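Local coordinates for protein internalin (Listeria monocytogenes serotype 4b, PDB 4FMZ) that probably takes part in adhesion to or invasion of host cells as a leucine-rich-repeat internalin of the bacterial surface, at residues 182-187 / 202-207; 137-142 / 160-165; 44-49 / 63-68; 69-74 / 91-96. One frame throughout, in Å; residues are numbered along the deposited sequence. Where two conformers were deposited one is given.

Contact 1 of 4, residues 182-187 / 202-207; sequences LSLNYN and HYFTAY. With EDO (1,2-ethanediol), chain E.
Leu182 opens the pairing with both its polar backbone atoms: its N donates to Tyr203 O, and its O receives Thr205 N at 3.1 Å. On the buried face its side chain lies next to that of Phe204, the two pointing the same way, with CD2 3.8 Å from Phe204 CE1; Leu182 O sits in the ring plane at the edge of the same phenyl. Ser183, on the other face, rests OG against Thr205 CG2 at 3.4 Å. Leu184 N bonds to Thr205 O at 2.8 Å, and Leu184 CB meets Ala206 CB. These are neighbouring parallel strands of a leucine-rich-repeat solenoid: leucine and phenylalanine fill the interior, and Asn209 bonds the carbonyls of Leu184 and Ala206. Asn185 continues the solvent-facing, concave side of Ser183 and Thr205. Its OD1 takes Thr205 OG1 at 2.7 Å, in the carbonyl plane on a lone pair, and a bent bond from Tyr207 N tilted 27° from that plane. The amide stacks on the Tyr207 ring, planes 16° apart, Asn185 CG 3.4 Å above the ring plane, over its centre; Tyr207 CG, between its own N and carbonyl carbon (chi1 57°), stands where the ring can meet the amide. Water 1 joins Asn185 ND2 to Thr205 OG1. Tyr186 N makes a nearly straight bond to Tyr207 O, while Asn187 O accepts from an ethanediol hydroxyl.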
# COMPACT_ATOMS: atom_id res chain seq x y z
N LEU A 182 1.40 -3.93 -5.09
CA LEU A 182 2.63 -3.52 -4.39
C LEU A 182 2.70 -2.01 -4.20
O LEU A 182 2.55 -1.28 -5.18
CB LEU A 182 3.87 -4.01 -5.19
CG LEU A 182 5.26 -3.46 -4.80
CD1 LEU A 182 5.71 -3.97 -3.42
CD2 LEU A 182 6.31 -3.84 -5.85
N SER A 183 2.99 -1.56 -2.97
CA SER A 183 3.19 -0.15 -2.67
C SER A 183 4.60 0.10 -2.18
O SER A 183 5.04 -0.53 -1.21
CB SER A 183 2.17 0.37 -1.66
OG SER A 183 2.37 1.77 -1.49
N LEU A 184 5.30 1.03 -2.85
CA LEU A 184 6.65 1.44 -2.50
C LEU A 184 6.73 2.97 -2.46
O LEU A 184 7.78 3.56 -2.75
CB LEU A 184 7.67 0.86 -3.49
CG LEU A 184 7.88 -0.68 -3.41
CD1 LEU A 184 8.89 -1.13 -4.43
CD2 LEU A 184 8.32 -1.13 -2.00
N ASN A 185 5.63 3.61 -2.04
CA ASN A 185 5.53 5.07 -1.98
C ASN A 185 6.50 5.68 -0.98
O ASN A 185 6.72 5.12 0.09
CB ASN A 185 4.11 5.50 -1.59
CG ASN A 185 3.05 5.18 -2.61
OD1 ASN A 185 3.30 5.03 -3.80
ND2 ASN A 185 1.81 5.12 -2.14
N TYR A 186 7.05 6.85 -1.33
CA TYR A 186 7.88 7.71 -0.49
C TYR A 186 9.05 6.97 0.20
O TYR A 186 9.21 7.04 1.42
CB TYR A 186 6.99 8.43 0.56
CG TYR A 186 7.51 9.78 1.04
CD1 TYR A 186 8.86 10.09 1.01
CD2 TYR A 186 6.64 10.70 1.62
CE1 TYR A 186 9.34 11.30 1.50
CE2 TYR A 186 7.11 11.93 2.10
CZ TYR A 186 8.46 12.22 2.03
OH TYR A 186 8.95 13.43 2.47
N ASN A 187 9.91 6.33 -0.59
CA ASN A 187 11.09 5.68 -0.03
C ASN A 187 12.32 6.42 -0.57
O ASN A 187 12.22 7.63 -0.79
CB ASN A 187 11.07 4.18 -0.33
CG ASN A 187 9.97 3.46 0.43
OD1 ASN A 187 9.84 3.61 1.65
ND2 ASN A 187 9.16 2.67 -0.25
N HIS A 202 -0.63 -6.35 -10.84
CA HIS A 202 -1.75 -5.66 -11.49
C HIS A 202 -1.87 -4.22 -10.97
O HIS A 202 -2.47 -3.39 -11.63
CB HIS A 202 -3.07 -6.42 -11.26
CG HIS A 202 -3.21 -7.68 -12.06
ND1 HIS A 202 -2.34 -8.73 -11.90
CD2 HIS A 202 -4.19 -8.05 -12.91
CE1 HIS A 202 -2.78 -9.69 -12.70
NE2 HIS A 202 -3.89 -9.32 -13.34
N TYR A 203 -1.34 -3.95 -9.76
CA TYR A 203 -1.41 -2.65 -9.08
C TYR A 203 -0.05 -2.31 -8.52
O TYR A 203 0.54 -3.07 -7.76
CB TYR A 203 -2.51 -2.69 -7.96
CG TYR A 203 -3.87 -2.94 -8.57
CD1 TYR A 203 -4.65 -1.88 -9.03
CD2 TYR A 203 -4.31 -4.23 -8.86
CE1 TYR A 203 -5.82 -2.11 -9.75
CE2 TYR A 203 -5.46 -4.47 -9.60
CZ TYR A 203 -6.22 -3.40 -10.04
OH TYR A 203 -7.39 -3.62 -10.73
N PHE A 204 0.49 -1.19 -8.97
CA PHE A 204 1.81 -0.74 -8.55
C PHE A 204 1.79 0.76 -8.27
O PHE A 204 1.37 1.55 -9.11
CB PHE A 204 2.85 -1.09 -9.61
CG PHE A 204 4.30 -0.75 -9.31
CD1 PHE A 204 4.81 -0.87 -8.02
CD2 PHE A 204 5.17 -0.40 -10.34
CE1 PHE A 204 6.15 -0.57 -7.76
CE2 PHE A 204 6.51 -0.13 -10.08
CZ PHE A 204 6.99 -0.21 -8.78
N THR A 205 2.24 1.13 -7.07
CA THR A 205 2.34 2.53 -6.67
C THR A 205 3.75 2.72 -6.07
O THR A 205 4.24 1.87 -5.32
CB THR A 205 1.16 2.98 -5.80
OG1 THR A 205 1.29 4.37 -5.50
CG2 THR A 205 0.98 2.18 -4.52
N ALA A 206 4.44 3.78 -6.52
CA ALA A 206 5.80 4.07 -6.08
C ALA A 206 6.07 5.56 -6.25
O ALA A 206 7.18 5.95 -6.64
CB ALA A 206 6.82 3.23 -6.88
N TYR A 207 5.07 6.39 -5.93
CA TYR A 207 5.26 7.83 -6.05
C TYR A 207 6.25 8.33 -4.99
O TYR A 207 6.42 7.68 -3.95
CB TYR A 207 3.93 8.63 -6.01
CG TYR A 207 3.05 8.44 -4.79
CD1 TYR A 207 3.43 8.96 -3.55
CD2 TYR A 207 1.78 7.90 -4.90
CE1 TYR A 207 2.61 8.83 -2.43
CE2 TYR A 207 0.92 7.83 -3.80
CZ TYR A 207 1.35 8.27 -2.56
OH TYR A 207 0.53 8.16 -1.46
C1 EDO E . 12.91 11.85 -1.66
O1 EDO E . 13.32 11.41 -0.37
C2 EDO E . 12.31 10.65 -2.43
O2 EDO E . 13.29 9.63 -2.55
O HOH W 1 -0.96 5.23 -3.88

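Contact 2 of 4, residues 137-142 / 160-165; sequences LNLGAN and LTVTES
Leu137 and Leu160 lie side by side on the buried face, pointing the same way, CD2 of Leu137 3.9 Å from CD1 of Leu160. Their backbones pair in parallel: Thr161 N donates to Leu137 O, and Leu139 N reaches Thr161 O at 2.7 Å. Leu139 CB continues the apolar side onto Val162 CG2. A close fit comes at Gly140, whose CA lies 3.2 Å from Thr163 OG1. Asn138, CG anti to its backbone N (chi1 -173°), runs beside Thr161 with OD1 3.6 Å from Thr161 CB, and the same OD1 accepts Gly140 N at 2.9 Å in an Asx turn. Past the strands, toward Ala141 and Glu164, the grip weakens. Ala141 N shares itself between Thr163 O, which it approaches 48° out of the carbonyl plane, and a weak bond to Thr163 OG1. Thr163 N is buried and has no partner in the model. Beyond, Ala141 CB merely brushes Glu164 OE2 at 3.9 Å. Asn142 turns inward instead: its ND2 bonds Leu139 O at 3.0 Å across the type II turn and also Leu117 O, and its OD1 takes Ile122 N. Ser165 brings CB against Asn142 O, while its OG pairs with Asn187 of the following repeat. Inward leucines, a turn and an asparagine bonded to backbone of the preceding coil are the hallmarks of the leucine-rich repeat.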
# COMPACT_ATOMS: atom_id res chain seq x y z
N LEU A 137 1.27 -8.36 3.65
CA LEU A 137 2.16 -7.75 4.62
C LEU A 137 2.15 -6.24 4.50
O LEU A 137 2.26 -5.71 3.41
CB LEU A 137 3.58 -8.30 4.43
CG LEU A 137 4.67 -7.80 5.39
CD1 LEU A 137 4.42 -8.27 6.84
CD2 LEU A 137 6.05 -8.25 4.91
N ASN A 138 2.05 -5.55 5.64
CA ASN A 138 2.06 -4.09 5.67
C ASN A 138 3.16 -3.59 6.60
O ASN A 138 3.04 -3.70 7.83
CB ASN A 138 0.68 -3.53 6.10
CG ASN A 138 0.60 -2.02 5.99
OD1 ASN A 138 1.58 -1.33 5.69
ND2 ASN A 138 -0.58 -1.46 6.25
N LEU A 139 4.22 -3.04 6.01
CA LEU A 139 5.37 -2.46 6.72
C LEU A 139 5.42 -0.92 6.55
O LEU A 139 6.45 -0.28 6.82
CB LEU A 139 6.69 -3.10 6.24
CG LEU A 139 6.87 -4.60 6.56
CD1 LEU A 139 8.16 -5.12 5.93
CD2 LEU A 139 6.88 -4.85 8.05
N GLY A 140 4.29 -0.36 6.12
CA GLY A 140 4.15 1.07 5.87
C GLY A 140 4.51 1.97 7.03
O GLY A 140 4.17 1.67 8.17
N ALA A 141 5.20 3.08 6.74
CA ALA A 141 5.60 4.13 7.69
C ALA A 141 6.47 3.63 8.88
O ALA A 141 6.37 4.14 10.00
CB ALA A 141 4.37 4.88 8.20
N ASN A 142 7.36 2.67 8.60
CA ASN A 142 8.41 2.26 9.53
C ASN A 142 9.59 3.05 8.97
O ASN A 142 10.29 2.58 8.09
CB ASN A 142 8.60 0.74 9.55
CG ASN A 142 7.59 0.05 10.42
OD1 ASN A 142 7.76 -0.04 11.64
ND2 ASN A 142 6.49 -0.40 9.84
N LEU A 160 1.84 -6.31 -0.68
CA LEU A 160 2.96 -5.74 0.07
C LEU A 160 2.95 -4.21 0.07
O LEU A 160 2.89 -3.61 -1.00
CB LEU A 160 4.30 -6.24 -0.47
CG LEU A 160 5.58 -5.71 0.22
CD1 LEU A 160 5.63 -6.11 1.73
CD2 LEU A 160 6.83 -6.18 -0.52
N THR A 161 3.11 -3.61 1.27
CA THR A 161 3.24 -2.16 1.45
C THR A 161 4.50 -1.87 2.26
O THR A 161 4.63 -2.34 3.39
CB THR A 161 2.00 -1.57 2.15
OG1 THR A 161 0.84 -1.90 1.39
CG2 THR A 161 2.10 -0.04 2.35
N VAL A 162 5.42 -1.10 1.67
CA VAL A 162 6.64 -0.62 2.34
C VAL A 162 6.72 0.86 1.96
O VAL A 162 6.96 1.17 0.80
CB VAL A 162 7.95 -1.40 2.00
CG1 VAL A 162 9.13 -0.83 2.80
CG2 VAL A 162 7.81 -2.90 2.26
N THR A 163 6.42 1.76 2.90
CA THR A 163 6.39 3.19 2.58
C THR A 163 7.10 4.05 3.61
O THR A 163 7.29 3.63 4.75
CB THR A 163 4.93 3.70 2.48
OG1 THR A 163 4.29 3.52 3.75
CG2 THR A 163 4.12 3.01 1.37
N GLU A 164 7.44 5.31 3.21
CA GLU A 164 8.02 6.36 4.06
C GLU A 164 9.25 5.90 4.84
O GLU A 164 9.45 6.29 6.00
CB GLU A 164 6.95 6.87 5.06
CG GLU A 164 5.75 7.49 4.39
CD GLU A 164 4.70 7.93 5.40
OE1 GLU A 164 5.02 8.76 6.27
OE2 GLU A 164 3.57 7.41 5.31
N SER A 165 10.07 5.05 4.21
CA SER A 165 11.22 4.44 4.87
C SER A 165 12.55 4.81 4.20
O SER A 165 12.59 5.62 3.28
CB SER A 165 11.06 2.92 4.87
OG SER A 165 11.26 2.41 3.57

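Contact 3 of 4, residues 44-49 / 63-68; sequences ESITKL and EYLTNL. With EDO (1,2-ethanediol), chain D.
Thr47 and Leu68 approach to 4.0 Å between CA atoms, where the chain entering strand 48-50 meets a type I turn, Leu65 to Leu68, that leads to the next strand. The place is the start of the leucine-rich-repeat solenoid, where helices 19-29 and 40-43 of the N-terminal part close off the core. Leu65 packs CD2 on Leu49 CD2 at 4.0 Å, the two side chains crossing at about a right angle. Leu68, with CG anti to its backbone N (chi1 -164°), slides CD1 over the backbone of 47-49, 3.7 Å from Leu49 N, and also touches Leu49 CB. Ile46 was modelled in two conformers; in the one given it crosses Leu65 obliquely, and its CG2 touches both Leu65 CD2 and Leu68 CD1. Ile25 of helix 19-29 meets Leu49, while Leu43 of helix 40-43 lies on Leu65. Outside this apolar group the contact is polar. Glu44 lays its aliphatic CG on Thr66 OG1 at 3.4 Å, and its carboxylate turns to Gln40. Water 2 bridges Ile46 O and Asn67 N, joining two backbones that have no direct bond there. An ethanediol, probably from the crystallisation liquor, accepts from Lys48 N. Asn67 fastens the turn to the preceding segment: its OD1 is held by Lys89, and its ND2 donates to Glu44 O at 2.7 Å, nearly straight at 170°, in the carbonyl plane on a lone pair.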
# COMPACT_ATOMS: atom_id res chain seq x y z
N GLU A 44 -9.29 -20.48 26.29
CA GLU A 44 -9.00 -21.30 25.11
C GLU A 44 -10.16 -21.25 24.08
O GLU A 44 -10.00 -21.75 22.97
CB GLU A 44 -8.71 -22.74 25.51
CG GLU A 44 -7.33 -22.90 26.14
CD GLU A 44 -7.03 -24.28 26.70
OE1 GLU A 44 -7.94 -25.15 26.71
OE2 GLU A 44 -5.89 -24.49 27.14
N SER A 45 -11.31 -20.61 24.43
CA SER A 45 -12.44 -20.47 23.51
C SER A 45 -12.30 -19.23 22.60
O SER A 45 -13.06 -19.10 21.63
CB SER A 45 -13.76 -20.41 24.28
OG SER A 45 -14.00 -19.14 24.87
N ILE A 46 -11.34 -18.32 22.91
CA ILE A 46 -11.11 -17.08 22.16
C ILE A 46 -10.25 -17.36 20.92
O ILE A 46 -9.05 -17.58 21.03
CB ILE A 46 -10.49 -15.96 23.04
CG1 ILE A 46 -11.23 -15.77 24.39
CG2 ILE A 46 -10.33 -14.64 22.26
CD1 ILE A 46 -12.70 -15.48 24.29
N THR A 47 -10.87 -17.30 19.73
CA THR A 47 -10.19 -17.49 18.44
C THR A 47 -9.98 -16.13 17.77
O THR A 47 -9.14 -16.01 16.86
CB THR A 47 -10.97 -18.45 17.55
OG1 THR A 47 -12.26 -17.92 17.26
CG2 THR A 47 -11.10 -19.84 18.15
N LYS A 48 -10.74 -15.10 18.21
CA LYS A 48 -10.70 -13.74 17.68
C LYS A 48 -10.79 -12.72 18.82
O LYS A 48 -11.72 -12.78 19.64
CB LYS A 48 -11.85 -13.55 16.67
CG LYS A 48 -11.98 -12.15 16.08
CD LYS A 48 -12.98 -12.14 14.93
CE LYS A 48 -13.18 -10.76 14.35
NZ LYS A 48 -14.09 -10.79 13.17
N LEU A 49 -9.83 -11.80 18.87
CA LEU A 49 -9.81 -10.71 19.85
C LEU A 49 -9.48 -9.40 19.16
O LEU A 49 -8.50 -9.33 18.40
CB LEU A 49 -8.83 -10.98 21.01
CG LEU A 49 -8.78 -9.96 22.16
CD1 LEU A 49 -9.99 -10.08 23.08
CD2 LEU A 49 -7.51 -10.11 22.97
N GLU A 63 -0.76 -14.75 26.30
CA GLU A 63 -0.16 -16.06 26.07
C GLU A 63 -1.13 -17.22 26.46
O GLU A 63 -0.90 -18.34 26.00
CB GLU A 63 1.21 -16.21 26.78
CG GLU A 63 1.18 -16.15 28.30
CD GLU A 63 1.16 -14.79 28.98
OE1 GLU A 63 1.06 -13.76 28.28
OE2 GLU A 63 1.22 -14.77 30.23
N TYR A 64 -2.23 -16.96 27.23
CA TYR A 64 -3.24 -17.97 27.61
C TYR A 64 -4.30 -18.22 26.53
O TYR A 64 -5.05 -19.21 26.61
CB TYR A 64 -3.94 -17.59 28.91
CG TYR A 64 -3.04 -17.72 30.10
CD1 TYR A 64 -2.68 -18.97 30.61
CD2 TYR A 64 -2.52 -16.59 30.73
CE1 TYR A 64 -1.88 -19.09 31.74
CE2 TYR A 64 -1.71 -16.70 31.85
CZ TYR A 64 -1.40 -17.95 32.35
OH TYR A 64 -0.57 -18.08 33.43
N LEU A 65 -4.36 -17.33 25.54
CA LEU A 65 -5.29 -17.45 24.43
C LEU A 65 -4.65 -18.34 23.36
O LEU A 65 -4.40 -17.91 22.24
CB LEU A 65 -5.64 -16.04 23.89
CG LEU A 65 -6.80 -15.30 24.57
CD1 LEU A 65 -6.56 -15.09 26.07
CD2 LEU A 65 -7.03 -13.97 23.93
N THR A 66 -4.37 -19.61 23.73
CA THR A 66 -3.66 -20.57 22.89
C THR A 66 -4.39 -20.90 21.58
O THR A 66 -3.70 -21.27 20.63
CB THR A 66 -3.32 -21.83 23.67
OG1 THR A 66 -4.51 -22.34 24.26
CG2 THR A 66 -2.26 -21.57 24.72
N ASN A 67 -5.72 -20.69 21.49
CA ASN A 67 -6.44 -20.97 20.24
C ASN A 67 -6.68 -19.72 19.40
O ASN A 67 -7.42 -19.78 18.41
CB ASN A 67 -7.75 -21.66 20.54
CG ASN A 67 -7.55 -23.10 20.94
OD1 ASN A 67 -6.76 -23.84 20.35
ND2 ASN A 67 -8.22 -23.50 21.99
N LEU A 68 -6.06 -18.59 19.77
CA LEU A 68 -6.21 -17.32 19.05
C LEU A 68 -5.64 -17.43 17.65
O LEU A 68 -4.50 -17.86 17.47
CB LEU A 68 -5.52 -16.19 19.83
CG LEU A 68 -5.85 -14.75 19.46
CD1 LEU A 68 -7.31 -14.41 19.79
CD2 LEU A 68 -4.93 -13.81 20.18
C1 EDO D . -14.05 -16.22 19.64
O1 EDO D . -13.37 -15.04 20.03
C2 EDO D . -14.91 -15.95 18.40
O2 EDO D . -15.55 -17.16 18.04
O HOH W 2 -7.70 -18.99 22.84

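Contact 4 of 4, residues 69-74 / 91-96; sequences EYLNLN and TNLYIG
Tyr70 receives the edge of Tyr94 on its ring face, an edge-to-face pair with centroids 5.4 Å apart and planes at 66°. Tyr94 CE2 does the touching, 3.6 Å above the Tyr70 plane and displaced toward its rim. Tyr70 CG is anti to its backbone N (chi1 -179°) and Tyr94 CG anti to its carbonyl carbon (chi1 -49°), and from these different starts the rings converge. Beside them Asn92 CB packs on Tyr70 CD2 at 3.7 Å, and Asn72 CB comes to the edge of the Tyr94 ring. Under this aromatic face the strands run parallel, their axes 4.8 Å apart. Glu69 O grips two successive donors, Thr91 N on a lone pair and Asn92 N; further bonds join Leu71 N to Asn92 O, Tyr94 N to Leu71 O and Leu73 N to Tyr94 O. On the buried face Leu71 CD2 meets Leu93 CD1 at 3.8 Å.

A second shell fixes the polar groups. Asn92 ND2 donates to Tyr94 OH at 2.9 Å, nearly straight and in the amide plane, while Thr91 OG1 holds Asn92 OD1; the tyrosine hydroxyl also pairs with Glu114. Asn72 OD1 collects both Asn74 N, in an Asx turn, and Asn74 ND2, which sits against Tyr94 CB at 3.6 Å. Farther out, Lys48 makes a cation-pi contact with Tyr70, and Tyr116 meets Tyr94 edge-to-face. Inward leucines under a concave strand face mark the leucine-rich repeat; in the relatives InlA and InlB that face binds the host receptor, and a similar role here is only inferred.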
# COMPACT_ATOMS: atom_id res chain seq x y z
N GLU A 69 -6.46 -17.05 16.66
CA GLU A 69 -6.11 -17.08 15.24
C GLU A 69 -6.08 -15.68 14.65
O GLU A 69 -5.33 -15.41 13.73
CB GLU A 69 -7.15 -17.91 14.45
CG GLU A 69 -7.20 -19.39 14.78
CD GLU A 69 -8.34 -20.12 14.09
OE1 GLU A 69 -8.86 -19.61 13.07
OE2 GLU A 69 -8.71 -21.22 14.56
N TYR A 70 -6.94 -14.80 15.18
CA TYR A 70 -7.11 -13.44 14.69
C TYR A 70 -6.98 -12.47 15.86
O TYR A 70 -7.72 -12.55 16.84
CB TYR A 70 -8.49 -13.35 14.00
CG TYR A 70 -8.88 -12.01 13.40
CD1 TYR A 70 -9.21 -10.93 14.21
CD2 TYR A 70 -9.09 -11.88 12.02
CE1 TYR A 70 -9.66 -9.73 13.67
CE2 TYR A 70 -9.54 -10.69 11.47
CZ TYR A 70 -9.81 -9.61 12.30
OH TYR A 70 -10.27 -8.43 11.76
N LEU A 71 -6.03 -11.55 15.75
CA LEU A 71 -5.78 -10.58 16.80
C LEU A 71 -5.55 -9.21 16.21
O LEU A 71 -4.64 -9.03 15.40
CB LEU A 71 -4.56 -11.01 17.64
CG LEU A 71 -4.11 -10.02 18.72
CD1 LEU A 71 -5.17 -9.83 19.80
CD2 LEU A 71 -2.81 -10.45 19.32
N ASN A 72 -6.39 -8.24 16.61
CA ASN A 72 -6.30 -6.86 16.17
C ASN A 72 -6.04 -5.94 17.37
O ASN A 72 -6.94 -5.69 18.18
CB ASN A 72 -7.56 -6.45 15.40
CG ASN A 72 -7.59 -5.01 14.95
OD1 ASN A 72 -6.71 -4.21 15.25
ND2 ASN A 72 -8.66 -4.65 14.27
N LEU A 73 -4.81 -5.43 17.47
CA LEU A 73 -4.40 -4.52 18.53
C LEU A 73 -3.92 -3.19 17.93
O LEU A 73 -3.02 -2.53 18.47
CB LEU A 73 -3.33 -5.15 19.42
CG LEU A 73 -3.76 -6.34 20.28
CD1 LEU A 73 -2.57 -7.00 20.89
CD2 LEU A 73 -4.76 -5.91 21.38
N ASN A 74 -4.58 -2.77 16.84
CA ASN A 74 -4.34 -1.50 16.14
C ASN A 74 -4.51 -0.32 17.06
O ASN A 74 -5.44 -0.33 17.88
CB ASN A 74 -5.37 -1.32 15.02
CG ASN A 74 -4.94 -1.75 13.67
OD1 ASN A 74 -4.03 -1.17 13.07
ND2 ASN A 74 -5.67 -2.70 13.11
N THR A 91 -3.01 -16.50 12.47
CA THR A 91 -3.03 -16.39 11.02
C THR A 91 -3.14 -14.91 10.63
O THR A 91 -2.58 -14.51 9.61
CB THR A 91 -4.15 -17.22 10.38
OG1 THR A 91 -5.42 -16.76 10.85
CG2 THR A 91 -3.99 -18.73 10.63
N ASN A 92 -3.89 -14.11 11.43
CA ASN A 92 -4.11 -12.67 11.20
C ASN A 92 -3.67 -11.87 12.41
O ASN A 92 -4.21 -12.05 13.50
CB ASN A 92 -5.58 -12.38 10.87
CG ASN A 92 -6.12 -13.16 9.69
OD1 ASN A 92 -6.11 -14.40 9.66
ND2 ASN A 92 -6.63 -12.46 8.70
N LEU A 93 -2.67 -11.00 12.22
CA LEU A 93 -2.14 -10.18 13.31
C LEU A 93 -2.01 -8.73 12.85
O LEU A 93 -1.21 -8.43 11.95
CB LEU A 93 -0.78 -10.76 13.77
CG LEU A 93 -0.01 -10.03 14.87
CD1 LEU A 93 -0.86 -9.88 16.15
CD2 LEU A 93 1.26 -10.78 15.21
N TYR A 94 -2.80 -7.83 13.48
CA TYR A 94 -2.84 -6.40 13.15
C TYR A 94 -2.33 -5.61 14.34
O TYR A 94 -3.04 -5.47 15.33
CB TYR A 94 -4.27 -5.99 12.75
CG TYR A 94 -4.87 -6.93 11.72
CD1 TYR A 94 -4.39 -6.96 10.41
CD2 TYR A 94 -5.86 -7.84 12.07
CE1 TYR A 94 -4.92 -7.84 9.46
CE2 TYR A 94 -6.40 -8.73 11.13
CZ TYR A 94 -5.92 -8.72 9.82
OH TYR A 94 -6.44 -9.57 8.86
N ILE A 95 -1.07 -5.19 14.29
CA ILE A 95 -0.45 -4.48 15.41
C ILE A 95 0.20 -3.19 14.96
O ILE A 95 1.19 -2.76 15.56
CB ILE A 95 0.52 -5.37 16.24
CG1 ILE A 95 1.42 -6.25 15.34
CG2 ILE A 95 -0.26 -6.20 17.26
CD1 ILE A 95 2.52 -7.08 16.09
N GLY A 96 -0.39 -2.56 13.95
CA GLY A 96 0.04 -1.26 13.45
C GLY A 96 -0.36 -0.15 14.41
O GLY A 96 -1.18 -0.37 15.30
O HOH W 3 -2.51 -2.65 11.83

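How the contacts relate
All four contacts belong to one solenoid and follow each other in series. Contacts 3 and 4 touch at its N-terminal end, Thr47 O to Glu69 N and Leu49 O to Asn72 N; contacts 1 and 2 touch in the middle, each centred about 7 Å from the chain centre, where Ser183 N reaches Leu160 O. Each has a buried leucine side and a partly exposed polar side. Contacts 1, 2 and 4 pair parallel strands, but their solvent-facing sides differ: an amide on a tyrosine, asparagine beside threonine, and two crossed tyrosines. Contact 3, whose centre is about 29 Å from the centre of the chain, replaces strand pairing with turn packing, one side-chain bond and a water.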